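Local coordinates for salicylic acid-binding protein 2 (Nicotiana tabacum, PDB 1Y7I) that hydrolyses methyl salicylate to salicylic acid and methanol, a step in the signalling that activates systemic acquired resistance in plants, at residues G12-G17 with M149-K154; V102-F107 with I205-D210; L160-S165 with G235-A240. All coordinates share one frame; numbering follows the deposited sequence.

All three contacts touch one bound salicylate in the active site of an alpha/beta hydrolase. Interaction 1 supplies Ala13 N, which bonds one carboxylate oxygen of the ligand. Interaction 3 supplies His238 NE2, which bonds the other. Interaction 2 meets the ligand through Phe107. It also brings Asp210, whose OD2 lies 2.6 Å from His238 ND1 in a probable hydrogen bond, so interactions 2 and 3 together build the charge relay that serves Ser81. Their centres are 11 Å apart. Interactions 1 and 3, with centres 14 Å apart, meet where His15 NE2 lies 2.7 Å from Tyr161 OH. Interactions 1 and 2 do not touch; their nearest atoms are about 7 Å apart.

Interaction 1 (G12-G17 with M149-K154); sequences GACHGG and MFFGPK. With SAL (2-hydroxybenzoic acid), chain E.
Cys14 lays its sulfur over one face of the Phe151 ring. SG is 3.8 Å from the ring centroid and 20° off the ring normal, a Cys sulfur-aromatic contact. With chi1 at -54°, SG stands beside the backbone N of Cys14. From there Cys14 SG also lies 3.2 Å from Met149 O. Next to it, the Ala13 methyl meets the end of Met149, a selenomethionine. Ala13 CB and Met149 CE are only 3.3 Å apart, tighter than usual for two carbons. The chain of Met149 is extended as far as SE and bends at chi3, which turns CE toward Ala13. Ala13 O also sits 3.1 Å from Phe151 CE2. This part is buried. The other side is looser. Phe150 is partly exposed, and its nearest ring atom, Phe150 CD1, is 4.6 Å from Cys14 SG. Beyond it the chain passes Gly152, at the N-cap position, and enters the exposed start of helix 153-160.

No hydrogen bond joins the two segments, so the hold between them is apolar and sulfur-mediated. His15 ND1 bonds Ala13 O almost straight, at 173°, with the oxygen in the imidazole plane, but ND1 stands above the plane of the carbonyl. Ala13 N donates to SAL O2' at 3.0 Å. This backbone N-H grips the carboxylate of the product, consistent with a place in the oxyanion hole of the esterase.

Interaction 2 (V102-F107 with I205-D210); sequences VFLAAF and IVCTED. With SAL (2-hydroxybenzoic acid), chain E.
Leu104 and Ile205 stand side by side on neighbouring parallel strands, and their side chains cross obliquely on the same face of the sheet. The branch of Leu104 that does the touching is CD2. Leu104 CD2 lies 3.5 Å from Ile205 CG2, a tight carbon pair. Leu104 CD2 is also 3.4 Å from Cys207 SG. Ile205 divides its two branches between partners. CG2 goes to Leu104. Ile205 CG1, beside the backbone N (chi1 -61°), carries CD1 across to Val102; Ile205 CD1 is 3.5 Å from Val102 CG1. Two backbone bonds fix the register: Ile205 N to Phe103 O at 2.8 Å, and Ala105 N to Ile205 O at 3.1 Å. Beyond Leu104, the Ala105 methyl touches Cys207 SG, and Ala105 CB lies 3.5 Å from Asp210 OD2. Asp210 closes a type I turn that starts at Cys207. With CG anti to the backbone N (chi1 -164°), OD2 is placed to hydrogen-bond His238 ND1, its charge-relay partner. OD1 is held by the backbone N of Ile213. Phe107 turns the edge of its ring to salicylate, with CE1 3.4 Å from SAL O2.

The contact lies in the central parallel sheet of the alpha/beta hydrolase fold. Strand 75-80 flanks 98-104, and strand 229-233 flanks 202-207. Leu248 of helix 245-262 packs on Leu104 and Ile205, while Val206 is turned to helix 215-224.

Interaction 3 (L160-S165 with G235-A240); sequences LYQLCS and GADHMA. With SAL (2-hydroxybenzoic acid), chain E.
The loop that bears the catalytic histidine of this alpha/beta hydrolase, 235-240, is braced here by the turn between helices 153-160 and 166-175. Residues Tyr161 to Cys164 form a type I beta turn. Asp237 points its carboxylate into it and accepts a hydrogen bond from Leu163 N on the anti lone pair of OD2, at 2.8 Å. The other oxygen, OD1, takes a weak bond from Met239 N within its own loop. The carboxylate thus links the turn to the histidine loop. Met239, a selenomethionine, crosses the Tyr161 ring. Its CG is 3.6 Å from the ring centroid and 16° off the normal, a CH-pi contact over the face. SE lies more obliquely, at 4.5 Å from the centroid, in a Met-aromatic contact, and CE ends near Tyr161 OH. That hydroxyl has its hydrogen bond with His15 NE2. Nearer the backbone, Cys164 SG packs on Met239 CB at 3.8 Å.

Leu160 and His238 lie alongside each other, pointing the same way toward the pocket. Leu160 CD2 is 3.4 Å from His238 CD2. With ND1 held by Asp210, the bond at NE2 would help fix the rotation of the imidazole. The other ring nitrogen, His238 NE2, donates to SAL O1' at 2.8 Å, in the ring plane, with an N-H...O angle of 158°.

Interaction 1 (G12-G17 with M149-K154)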
ATOM      1  N   GLY B  12      -5.570  11.759  -0.717  1.00 13.70           N
ATOM      2  CA  GLY B  12      -5.525  12.651  -1.864  1.00 13.86           C
ATOM      3  C   GLY B  12      -5.321  11.873  -3.153  1.00 13.90           C
ATOM      4  O   GLY B  12      -5.461  10.653  -3.172  1.00 12.42           O
ATOM      5  N   ALA B  13      -4.965  12.577  -4.227  1.00 16.22           N
ATOM      6  CA  ALA B  13      -4.768  11.953  -5.531  1.00 14.89           C
ATOM      7  C   ALA B  13      -3.574  11.022  -5.634  1.00 17.03           C
ATOM      8  O   ALA B  13      -2.482  11.316  -5.139  1.00 15.82           O
ATOM      9  CB  ALA B  13      -4.662  13.019  -6.602  1.00 15.00           C
ATOM     10  N   CYS B  14      -3.801   9.899  -6.304  1.00 16.40           N
ATOM     11  CA  CYS B  14      -2.769   8.914  -6.524  1.00 16.61           C
ATOM     12  C   CYS B  14      -2.401   8.128  -5.275  1.00 17.50           C
ATOM     13  O   CYS B  14      -1.552   7.238  -5.323  1.00 17.74           O
ATOM     14  CB  CYS B  14      -1.532   9.594  -7.125  1.00 20.45           C
ATOM     15  SG  CYS B  14      -1.903  10.548  -8.648  1.00 20.51           S
ATOM     16  N   HIS B  15      -3.037   8.442  -4.152  1.00 17.31           N
ATOM     17  CA  HIS B  15      -2.753   7.717  -2.921  1.00 15.54           C
ATOM     18  C   HIS B  15      -3.943   6.851  -2.499  1.00 14.87           C
ATOM     19  O   HIS B  15      -4.911   6.719  -3.241  1.00 14.47           O
ATOM     20  CB  HIS B  15      -2.365   8.696  -1.804  1.00 16.04           C
ATOM     21  CG  HIS B  15      -0.989   9.270  -1.961  1.00 14.46           C
ATOM     22  ND1 HIS B  15      -0.649  10.114  -2.994  1.00 16.55           N
ATOM     23  CD2 HIS B  15       0.138   9.103  -1.224  1.00 16.25           C
ATOM     24  CE1 HIS B  15       0.628  10.445  -2.890  1.00 19.06           C
ATOM     25  NE2 HIS B  15       1.129   9.844  -1.824  1.00 16.20           N
ATOM     26  N   GLY B  16      -3.867   6.258  -1.309  1.00 16.08           N
ATOM     27  CA  GLY B  16      -4.952   5.407  -0.834  1.00 14.57           C
ATOM     28  C   GLY B  16      -5.058   5.425   0.681  1.00 15.13           C
ATOM     29  O   GLY B  16      -4.364   6.196   1.342  1.00 14.39           O
ATOM     30  N   GLY B  17      -5.924   4.578   1.234  1.00 15.07           N
ATOM     31  CA  GLY B  17      -6.091   4.526   2.677  1.00 14.41           C
ATOM     32  C   GLY B  17      -4.784   4.261   3.402  1.00 15.37           C
ATOM     33  O   GLY B  17      -4.598   4.709   4.533  1.00 14.05           O
HETATM   34  N   MSE B 149      -4.225  11.798 -14.163  1.00 34.11           N
HETATM   35  CA  MSE B 149      -3.064  12.447 -13.568  1.00 34.85           C
HETATM   36  C   MSE B 149      -2.273  11.464 -12.709  1.00 33.59           C
HETATM   37  O   MSE B 149      -2.786  10.938 -11.719  1.00 33.56           O
HETATM   38  CB  MSE B 149      -3.519  13.635 -12.717  1.00 38.18           C
HETATM   39  CG  MSE B 149      -2.425  14.264 -11.877  1.00 42.19           C
HETATM   40 SE   MSE B 149      -3.127  15.711 -10.811  1.00 56.10          SE
HETATM   41  CE  MSE B 149      -4.006  14.670  -9.436  1.00 48.29           C
ATOM     42  N   PHE B 150      -1.019  11.232 -13.083  1.00 31.89           N
ATOM     43  CA  PHE B 150      -0.154  10.303 -12.362  1.00 30.11           C
ATOM     44  C   PHE B 150       1.153  10.984 -11.954  1.00 30.39           C
ATOM     45  O   PHE B 150       1.977  11.318 -12.805  1.00 29.70           O
ATOM     46  CB  PHE B 150       0.124   9.087 -13.257  1.00 30.16           C
ATOM     47  CG  PHE B 150       0.790   7.938 -12.552  1.00 29.81           C
ATOM     48  CD1 PHE B 150       0.331   7.497 -11.316  1.00 31.50           C
ATOM     49  CD2 PHE B 150       1.853   7.269 -13.142  1.00 33.69           C
ATOM     50  CE1 PHE B 150       0.925   6.408 -10.674  1.00 31.66           C
ATOM     51  CE2 PHE B 150       2.456   6.175 -12.507  1.00 34.28           C
ATOM     52  CZ  PHE B 150       1.986   5.745 -11.270  1.00 32.48           C
ATOM     53  N   PHE B 151       1.339  11.199 -10.653  1.00 29.56           N
ATOM     54  CA  PHE B 151       2.555  11.845 -10.167  1.00 27.42           C
ATOM     55  C   PHE B 151       3.778  10.995 -10.482  1.00 28.55           C
ATOM     56  O   PHE B 151       3.741   9.770 -10.371  1.00 28.38           O
ATOM     57  CB  PHE B 151       2.494  12.089  -8.649  1.00 27.15           C
ATOM     58  CG  PHE B 151       1.292  12.881  -8.201  1.00 24.44           C
ATOM     59  CD1 PHE B 151       0.823  13.948  -8.961  1.00 25.25           C
ATOM     60  CD2 PHE B 151       0.616  12.544  -7.033  1.00 25.70           C
ATOM     61  CE1 PHE B 151      -0.302  14.665  -8.571  1.00 28.23           C
ATOM     62  CE2 PHE B 151      -0.513  13.256  -6.631  1.00 26.82           C
ATOM     63  CZ  PHE B 151      -0.974  14.318  -7.404  1.00 27.66           C
ATOM     64  N   GLY B 152       4.855  11.662 -10.883  1.00 28.76           N
ATOM     65  CA  GLY B 152       6.093  10.974 -11.195  1.00 29.45           C
ATOM     66  C   GLY B 152       6.994  10.989  -9.973  1.00 29.81           C
ATOM     67  O   GLY B 152       6.690  11.681  -9.002  1.00 30.88           O
ATOM     68  N   PRO B 153       8.117  10.257  -9.994  1.00 30.21           N
ATOM     69  CA  PRO B 153       9.050  10.198  -8.864  1.00 30.07           C
ATOM     70  C   PRO B 153       9.676  11.527  -8.439  1.00 30.10           C
ATOM     71  O   PRO B 153       9.999  11.720  -7.268  1.00 29.26           O
ATOM     72  CB  PRO B 153      10.095   9.194  -9.339  1.00 28.96           C
ATOM     73  CG  PRO B 153      10.111   9.411 -10.816  1.00 31.06           C
ATOM     74  CD  PRO B 153       8.644   9.496 -11.142  1.00 30.30           C
ATOM     75  N   LYS B 154       9.855  12.434  -9.392  1.00 31.34           N
ATOM     76  CA  LYS B 154      10.456  13.729  -9.101  1.00 31.34           C
ATOM     77  C   LYS B 154       9.455  14.656  -8.421  1.00 29.47           C
ATOM     78  O   LYS B 154       9.779  15.320  -7.435  1.00 29.14           O
ATOM     79  CB  LYS B 154      10.970  14.369 -10.396  1.00 33.59           C
ATOM     80  CG  LYS B 154      12.043  13.550 -11.116  1.00 36.72           C
ATOM     81  CD  LYS B 154      12.477  14.213 -12.425  1.00 39.59           C
ATOM     82  CE  LYS B 154      13.552  13.399 -13.143  1.00 41.05           C
ATOM     83  NZ  LYS B 154      14.001  14.034 -14.424  1.00 43.02           N
TER
HETATM   84  C1' SAL E 503      -2.894  15.858  -4.276  1.00 28.60           C
HETATM   85  O1' SAL E 503      -2.083  15.437  -3.335  1.00 30.20           O
HETATM   86  O2' SAL E 503      -4.024  15.377  -4.384  1.00 27.70           O
HETATM   87  C1  SAL E 503      -2.383  16.911  -5.174  1.00 28.00           C
HETATM   88  C2  SAL E 503      -3.212  17.422  -6.231  1.00 27.66           C
HETATM   89  C3  SAL E 503      -2.719  18.429  -7.083  1.00 26.37           C
HETATM   90  C4  SAL E 503      -1.423  18.944  -6.896  1.00 25.09           C
HETATM   91  C5  SAL E 503      -0.596  18.458  -5.863  1.00 27.26           C
HETATM   92  C6  SAL E 503      -1.070  17.461  -5.015  1.00 25.52           C
HETATM   93  O2  SAL E 503      -4.475  16.968  -6.472  1.00 29.61           O

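Interaction 2 (V102-F107 with I205-D210)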
ATOM      1  N   VAL B 102     -12.699  18.395   8.028  1.00 13.05           N
ATOM      2  CA  VAL B 102     -11.335  18.894   8.180  1.00 12.58           C
ATOM      3  C   VAL B 102     -10.571  18.792   6.860  1.00 12.99           C
ATOM      4  O   VAL B 102     -10.412  17.696   6.303  1.00 12.65           O
ATOM      5  CB  VAL B 102     -10.569  18.092   9.259  1.00 11.50           C
ATOM      6  CG1 VAL B 102      -9.181  18.689   9.477  1.00 10.12           C
ATOM      7  CG2 VAL B 102     -11.359  18.085  10.564  1.00  9.12           C
ATOM      8  N   PHE B 103     -10.096  19.934   6.370  1.00 12.53           N
ATOM      9  CA  PHE B 103      -9.345  19.979   5.120  1.00 15.28           C
ATOM     10  C   PHE B 103      -7.857  20.108   5.371  1.00 13.53           C
ATOM     11  O   PHE B 103      -7.383  21.169   5.766  1.00 14.64           O
ATOM     12  CB  PHE B 103      -9.832  21.142   4.249  1.00 13.90           C
ATOM     13  CG  PHE B 103     -11.282  21.041   3.880  1.00 16.99           C
ATOM     14  CD1 PHE B 103     -12.275  21.410   4.791  1.00 14.67           C
ATOM     15  CD2 PHE B 103     -11.658  20.534   2.635  1.00 15.10           C
ATOM     16  CE1 PHE B 103     -13.621  21.272   4.470  1.00 17.06           C
ATOM     17  CE2 PHE B 103     -12.993  20.392   2.306  1.00 15.95           C
ATOM     18  CZ  PHE B 103     -13.982  20.760   3.221  1.00 17.61           C
ATOM     19  N   LEU B 104      -7.126  19.024   5.142  1.00 14.53           N
ATOM     20  CA  LEU B 104      -5.676  19.008   5.349  1.00 15.54           C
ATOM     21  C   LEU B 104      -4.976  19.360   4.048  1.00 16.02           C
ATOM     22  O   LEU B 104      -4.992  18.564   3.116  1.00 14.65           O
ATOM     23  CB  LEU B 104      -5.208  17.616   5.767  1.00 15.24           C
ATOM     24  CG  LEU B 104      -4.278  17.445   6.973  1.00 18.49           C
ATOM     25  CD1 LEU B 104      -3.681  16.057   6.856  1.00 16.33           C
ATOM     26  CD2 LEU B 104      -3.185  18.499   7.034  1.00 12.67           C
ATOM     27  N   ALA B 105      -4.351  20.536   3.996  1.00 16.13           N
ATOM     28  CA  ALA B 105      -3.651  20.975   2.792  1.00 18.61           C
ATOM     29  C   ALA B 105      -4.465  20.489   1.606  1.00 18.35           C
ATOM     30  O   ALA B 105      -3.942  19.851   0.698  1.00 19.23           O
ATOM     31  CB  ALA B 105      -2.257  20.361   2.749  1.00 18.20           C
ATOM     32  N   ALA B 106      -5.754  20.788   1.617  1.00 20.29           N
ATOM     33  CA  ALA B 106      -6.609  20.310   0.557  1.00 22.29           C
ATOM     34  C   ALA B 106      -7.235  21.361  -0.320  1.00 21.87           C
ATOM     35  O   ALA B 106      -7.076  22.565  -0.115  1.00 21.41           O
ATOM     36  CB  ALA B 106      -7.701  19.447   1.149  1.00 24.09           C
ATOM     37  N   PHE B 107      -7.934  20.876  -1.333  1.00 19.88           N
ATOM     38  CA  PHE B 107      -8.654  21.763  -2.201  1.00 21.05           C
ATOM     39  C   PHE B 107     -10.006  21.786  -1.546  1.00 22.28           C
ATOM     40  O   PHE B 107     -10.702  20.772  -1.463  1.00 21.90           O
ATOM     41  CB  PHE B 107      -8.731  21.210  -3.613  1.00 20.36           C
ATOM     42  CG  PHE B 107      -7.414  21.219  -4.326  1.00 19.17           C
ATOM     43  CD1 PHE B 107      -6.791  20.027  -4.670  1.00 17.79           C
ATOM     44  CD2 PHE B 107      -6.790  22.420  -4.652  1.00 16.79           C
ATOM     45  CE1 PHE B 107      -5.567  20.029  -5.330  1.00 18.96           C
ATOM     46  CE2 PHE B 107      -5.561  22.427  -5.315  1.00 20.58           C
ATOM     47  CZ  PHE B 107      -4.952  21.226  -5.654  1.00 17.19           C
ATOM     48  N   ILE B 205      -6.428  22.693   7.931  1.00 17.23           N
ATOM     49  CA  ILE B 205      -5.124  22.482   8.552  1.00 17.21           C
ATOM     50  C   ILE B 205      -4.031  22.808   7.539  1.00 16.96           C
ATOM     51  O   ILE B 205      -3.792  22.053   6.593  1.00 15.59           O
ATOM     52  CB  ILE B 205      -4.954  21.027   9.042  1.00 15.16           C
ATOM     53  CG1 ILE B 205      -6.030  20.711  10.091  1.00 12.93           C
ATOM     54  CG2 ILE B 205      -3.548  20.830   9.617  1.00 16.17           C
ATOM     55  CD1 ILE B 205      -5.944  19.324  10.706  1.00 11.45           C
ATOM     56  N   VAL B 206      -3.376  23.945   7.747  1.00 16.67           N
ATOM     57  CA  VAL B 206      -2.322  24.406   6.857  1.00 17.94           C
ATOM     58  C   VAL B 206      -0.991  23.700   7.088  1.00 19.67           C
ATOM     59  O   VAL B 206      -0.513  23.600   8.217  1.00 20.67           O
ATOM     60  CB  VAL B 206      -2.094  25.935   7.008  1.00 19.11           C
ATOM     61  CG1 VAL B 206      -0.893  26.380   6.172  1.00 21.22           C
ATOM     62  CG2 VAL B 206      -3.336  26.694   6.589  1.00 16.77           C
ATOM     63  N   CYS B 207      -0.403  23.192   6.012  1.00 18.57           N
ATOM     64  CA  CYS B 207       0.900  22.541   6.097  1.00 19.73           C
ATOM     65  C   CYS B 207       1.842  23.573   5.489  1.00 20.73           C
ATOM     66  O   CYS B 207       1.925  23.714   4.266  1.00 19.91           O
ATOM     67  CB  CYS B 207       0.885  21.229   5.315  1.00 17.56           C
ATOM     68  SG  CYS B 207      -0.218  19.971   6.073  1.00 21.63           S
ATOM     69  N   THR B 208       2.525  24.305   6.370  1.00 23.12           N
ATOM     70  CA  THR B 208       3.426  25.398   5.995  1.00 24.28           C
ATOM     71  C   THR B 208       4.483  25.148   4.930  1.00 24.43           C
ATOM     72  O   THR B 208       4.708  26.001   4.073  1.00 26.77           O
ATOM     73  CB  THR B 208       4.166  25.970   7.227  1.00 23.84           C
ATOM     74  OG1 THR B 208       5.099  25.005   7.728  1.00 27.18           O
ATOM     75  CG2 THR B 208       3.184  26.336   8.326  1.00 27.13           C
ATOM     76  N   GLU B 209       5.134  23.992   4.985  1.00 23.70           N
ATOM     77  CA  GLU B 209       6.197  23.682   4.036  1.00 24.82           C
ATOM     78  C   GLU B 209       5.749  22.882   2.819  1.00 24.61           C
ATOM     79  O   GLU B 209       6.543  22.163   2.209  1.00 24.54           O
ATOM     80  CB  GLU B 209       7.322  22.927   4.751  1.00 24.45           C
ATOM     81  CG  GLU B 209       7.808  23.605   6.012  1.00 24.87           C
ATOM     82  CD  GLU B 209       7.969  25.103   5.835  1.00 25.48           C
ATOM     83  OE1 GLU B 209       8.628  25.523   4.860  1.00 24.79           O
ATOM     84  OE2 GLU B 209       7.431  25.860   6.673  1.00 26.15           O
ATOM     85  N   ASP B 210       4.476  23.016   2.463  1.00 24.98           N
ATOM     86  CA  ASP B 210       3.911  22.301   1.321  1.00 23.75           C
ATOM     87  C   ASP B 210       4.410  22.887  -0.006  1.00 24.76           C
ATOM     88  O   ASP B 210       4.326  24.094  -0.227  1.00 24.70           O
ATOM     89  CB  ASP B 210       2.380  22.380   1.376  1.00 22.59           C
ATOM     90  CG  ASP B 210       1.705  21.368   0.475  1.00 22.31           C
ATOM     91  OD1 ASP B 210       2.257  21.068  -0.603  1.00 21.87           O
ATOM     92  OD2 ASP B 210       0.611  20.880   0.842  1.00 19.01           O
TER
HETATM   93  C1' SAL E 503      -2.894  15.858  -4.276  1.00 28.60           C
HETATM   94  O1' SAL E 503      -2.083  15.437  -3.335  1.00 30.20           O
HETATM   95  O2' SAL E 503      -4.024  15.377  -4.384  1.00 27.70           O
HETATM   96  C1  SAL E 503      -2.383  16.911  -5.174  1.00 28.00           C
HETATM   97  C2  SAL E 503      -3.212  17.422  -6.231  1.00 27.66           C
HETATM   98  C3  SAL E 503      -2.719  18.429  -7.083  1.00 26.37           C
HETATM   99  C4  SAL E 503      -1.423  18.944  -6.896  1.00 25.09           C
HETATM  100  C5  SAL E 503      -0.596  18.458  -5.863  1.00 27.26           C
HETATM  101  C6  SAL E 503      -1.070  17.461  -5.015  1.00 25.52           C
HETATM  102  O2  SAL E 503      -4.475  16.968  -6.472  1.00 29.61           O

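Interaction 3 (L160-S165 with G235-A240)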
ATOM      1  N   LEU B 160       6.146  16.853  -2.978  1.00 25.62           N
ATOM      2  CA  LEU B 160       5.209  16.306  -2.008  1.00 25.11           C
ATOM      3  C   LEU B 160       5.848  15.662  -0.776  1.00 23.50           C
ATOM      4  O   LEU B 160       5.302  15.759   0.318  1.00 24.24           O
ATOM      5  CB  LEU B 160       4.300  15.285  -2.696  1.00 24.86           C
ATOM      6  CG  LEU B 160       3.554  15.774  -3.942  1.00 26.95           C
ATOM      7  CD1 LEU B 160       2.643  14.661  -4.434  1.00 26.92           C
ATOM      8  CD2 LEU B 160       2.747  17.020  -3.633  1.00 23.44           C
ATOM      9  N   TYR B 161       7.001  15.018  -0.959  1.00 21.84           N
ATOM     10  CA  TYR B 161       7.704  14.324   0.122  1.00 21.84           C
ATOM     11  C   TYR B 161       9.062  14.932   0.493  1.00 22.98           C
ATOM     12  O   TYR B 161       9.876  14.282   1.151  1.00 23.64           O
ATOM     13  CB  TYR B 161       7.937  12.860  -0.266  1.00 21.85           C
ATOM     14  CG  TYR B 161       6.701  11.973  -0.290  1.00 17.55           C
ATOM     15  CD1 TYR B 161       5.622  12.247  -1.139  1.00 17.72           C
ATOM     16  CD2 TYR B 161       6.626  10.842   0.527  1.00 14.23           C
ATOM     17  CE1 TYR B 161       4.496  11.408  -1.169  1.00 16.93           C
ATOM     18  CE2 TYR B 161       5.512  10.001   0.502  1.00 16.09           C
ATOM     19  CZ  TYR B 161       4.454  10.290  -0.343  1.00 14.08           C
ATOM     20  OH  TYR B 161       3.350   9.474  -0.339  1.00 15.43           O
ATOM     21  N   GLN B 162       9.302  16.170   0.079  1.00 23.53           N
ATOM     22  CA  GLN B 162      10.574  16.847   0.336  1.00 23.25           C
ATOM     23  C   GLN B 162      11.061  16.759   1.779  1.00 23.00           C
ATOM     24  O   GLN B 162      12.260  16.755   2.029  1.00 21.06           O
ATOM     25  CB  GLN B 162      10.472  18.320  -0.080  1.00 26.29           C
ATOM     26  CG  GLN B 162       9.053  18.729  -0.480  1.00 29.18           C
ATOM     27  CD  GLN B 162       8.384  19.628   0.513  1.00 26.85           C
ATOM     28  OE1 GLN B 162       7.173  19.766   0.508  1.00 35.52           O
ATOM     29  NE2 GLN B 162       9.165  20.259   1.363  1.00 27.31           N
ATOM     30  N   LEU B 163      10.145  16.702   2.739  1.00 21.77           N
ATOM     31  CA  LEU B 163      10.572  16.631   4.132  1.00 20.47           C
ATOM     32  C   LEU B 163      10.322  15.262   4.750  1.00 21.65           C
ATOM     33  O   LEU B 163      10.454  15.084   5.966  1.00 21.11           O
ATOM     34  CB  LEU B 163       9.883  17.718   4.960  1.00 20.13           C
ATOM     35  CG  LEU B 163      10.240  19.176   4.644  1.00 22.73           C
ATOM     36  CD1 LEU B 163       9.421  20.086   5.553  1.00 24.66           C
ATOM     37  CD2 LEU B 163      11.743  19.429   4.871  1.00 22.07           C
ATOM     38  N   CYS B 164       9.955  14.297   3.913  1.00 19.63           N
ATOM     39  CA  CYS B 164       9.698  12.941   4.387  1.00 19.80           C
ATOM     40  C   CYS B 164      10.953  12.083   4.209  1.00 21.29           C
ATOM     41  O   CYS B 164      11.956  12.550   3.671  1.00 22.66           O
ATOM     42  CB  CYS B 164       8.521  12.321   3.624  1.00 18.62           C
ATOM     43  SG  CYS B 164       6.909  13.060   4.002  1.00 16.02           S
ATOM     44  N   SER B 165      10.885  10.829   4.643  1.00 20.11           N
ATOM     45  CA  SER B 165      12.029   9.925   4.566  1.00 23.32           C
ATOM     46  C   SER B 165      12.091   9.093   3.293  1.00 23.69           C
ATOM     47  O   SER B 165      11.101   8.939   2.583  1.00 23.95           O
ATOM     48  CB  SER B 165      12.021   8.962   5.755  1.00 23.87           C
ATOM     49  OG  SER B 165      10.987   8.005   5.604  1.00 24.33           O
ATOM     50  N   GLY B 235       6.367  23.267   9.803  1.00 25.78           N
ATOM     51  CA  GLY B 235       7.403  22.304   9.474  1.00 25.59           C
ATOM     52  C   GLY B 235       6.952  21.030   8.787  1.00 26.08           C
ATOM     53  O   GLY B 235       7.705  20.058   8.726  1.00 27.24           O
ATOM     54  N   ALA B 236       5.734  21.018   8.263  1.00 24.59           N
ATOM     55  CA  ALA B 236       5.235  19.830   7.583  1.00 20.51           C
ATOM     56  C   ALA B 236       5.115  20.066   6.090  1.00 19.63           C
ATOM     57  O   ALA B 236       4.690  21.139   5.661  1.00 19.16           O
ATOM     58  CB  ALA B 236       3.873  19.437   8.149  1.00 19.46           C
ATOM     59  N   ASP B 237       5.498  19.071   5.294  1.00 17.35           N
ATOM     60  CA  ASP B 237       5.363  19.204   3.852  1.00 19.51           C
ATOM     61  C   ASP B 237       3.950  18.754   3.492  1.00 18.36           C
ATOM     62  O   ASP B 237       3.090  18.637   4.370  1.00 16.77           O
ATOM     63  CB  ASP B 237       6.416  18.371   3.093  1.00 20.30           C
ATOM     64  CG  ASP B 237       6.358  16.883   3.412  1.00 24.89           C
ATOM     65  OD1 ASP B 237       5.296  16.380   3.855  1.00 24.33           O
ATOM     66  OD2 ASP B 237       7.391  16.202   3.192  1.00 24.95           O
ATOM     67  N   HIS B 238       3.715  18.491   2.212  1.00 16.26           N
ATOM     68  CA  HIS B 238       2.396  18.067   1.739  1.00 16.61           C
ATOM     69  C   HIS B 238       1.867  16.821   2.452  1.00 15.16           C
ATOM     70  O   HIS B 238       0.676  16.729   2.727  1.00 12.91           O
ATOM     71  CB  HIS B 238       2.435  17.800   0.230  1.00 15.98           C
ATOM     72  CG  HIS B 238       1.083  17.625  -0.386  1.00 18.33           C
ATOM     73  ND1 HIS B 238       0.119  18.612  -0.355  1.00 18.16           N
ATOM     74  CD2 HIS B 238       0.533  16.584  -1.054  1.00 17.18           C
ATOM     75  CE1 HIS B 238      -0.965  18.186  -0.979  1.00 17.05           C
ATOM     76  NE2 HIS B 238      -0.738  16.958  -1.414  1.00 19.42           N
HETATM   77  N   MSE B 239       2.752  15.872   2.749  1.00 14.15           N
HETATM   78  CA  MSE B 239       2.354  14.627   3.423  1.00 18.30           C
HETATM   79  C   MSE B 239       2.474  14.755   4.945  1.00 17.04           C
HETATM   80  O   MSE B 239       3.332  14.120   5.551  1.00 16.35           O
HETATM   81  CB  MSE B 239       3.238  13.459   2.979  1.00 20.55           C
HETATM   82  CG  MSE B 239       3.414  13.308   1.494  1.00 27.45           C
HETATM   83 SE   MSE B 239       1.734  13.234   0.589  1.00 43.90          SE
HETATM   84  CE  MSE B 239       1.181  11.460   1.126  1.00 33.13           C
ATOM     85  N   ALA B 240       1.615  15.567   5.557  1.00 17.42           N
ATOM     86  CA  ALA B 240       1.673  15.764   7.000  1.00 16.74           C
ATOM     87  C   ALA B 240       1.454  14.488   7.806  1.00 14.71           C
ATOM     88  O   ALA B 240       2.000  14.350   8.901  1.00 14.36           O
ATOM     89  CB  ALA B 240       0.671  16.837   7.430  1.00 16.72           C
TER
HETATM   90  C1' SAL E 503      -2.894  15.858  -4.276  1.00 28.60           C
HETATM   91  O1' SAL E 503      -2.083  15.437  -3.335  1.00 30.20           O
HETATM   92  O2' SAL E 503      -4.024  15.377  -4.384  1.00 27.70           O
HETATM   93  C1  SAL E 503      -2.383  16.911  -5.174  1.00 28.00           C
HETATM   94  C2  SAL E 503      -3.212  17.422  -6.231  1.00 27.66           C
HETATM   95  C3  SAL E 503      -2.719  18.429  -7.083  1.00 26.37           C
HETATM   96  C4  SAL E 503      -1.423  18.944  -6.896  1.00 25.09           C
HETATM   97  C5  SAL E 503      -0.596  18.458  -5.863  1.00 27.26           C
HETATM   98  C6  SAL E 503      -1.070  17.461  -5.015  1.00 25.52           C
HETATM   99  O2  SAL E 503      -4.475  16.968  -6.472  1.00 29.61           O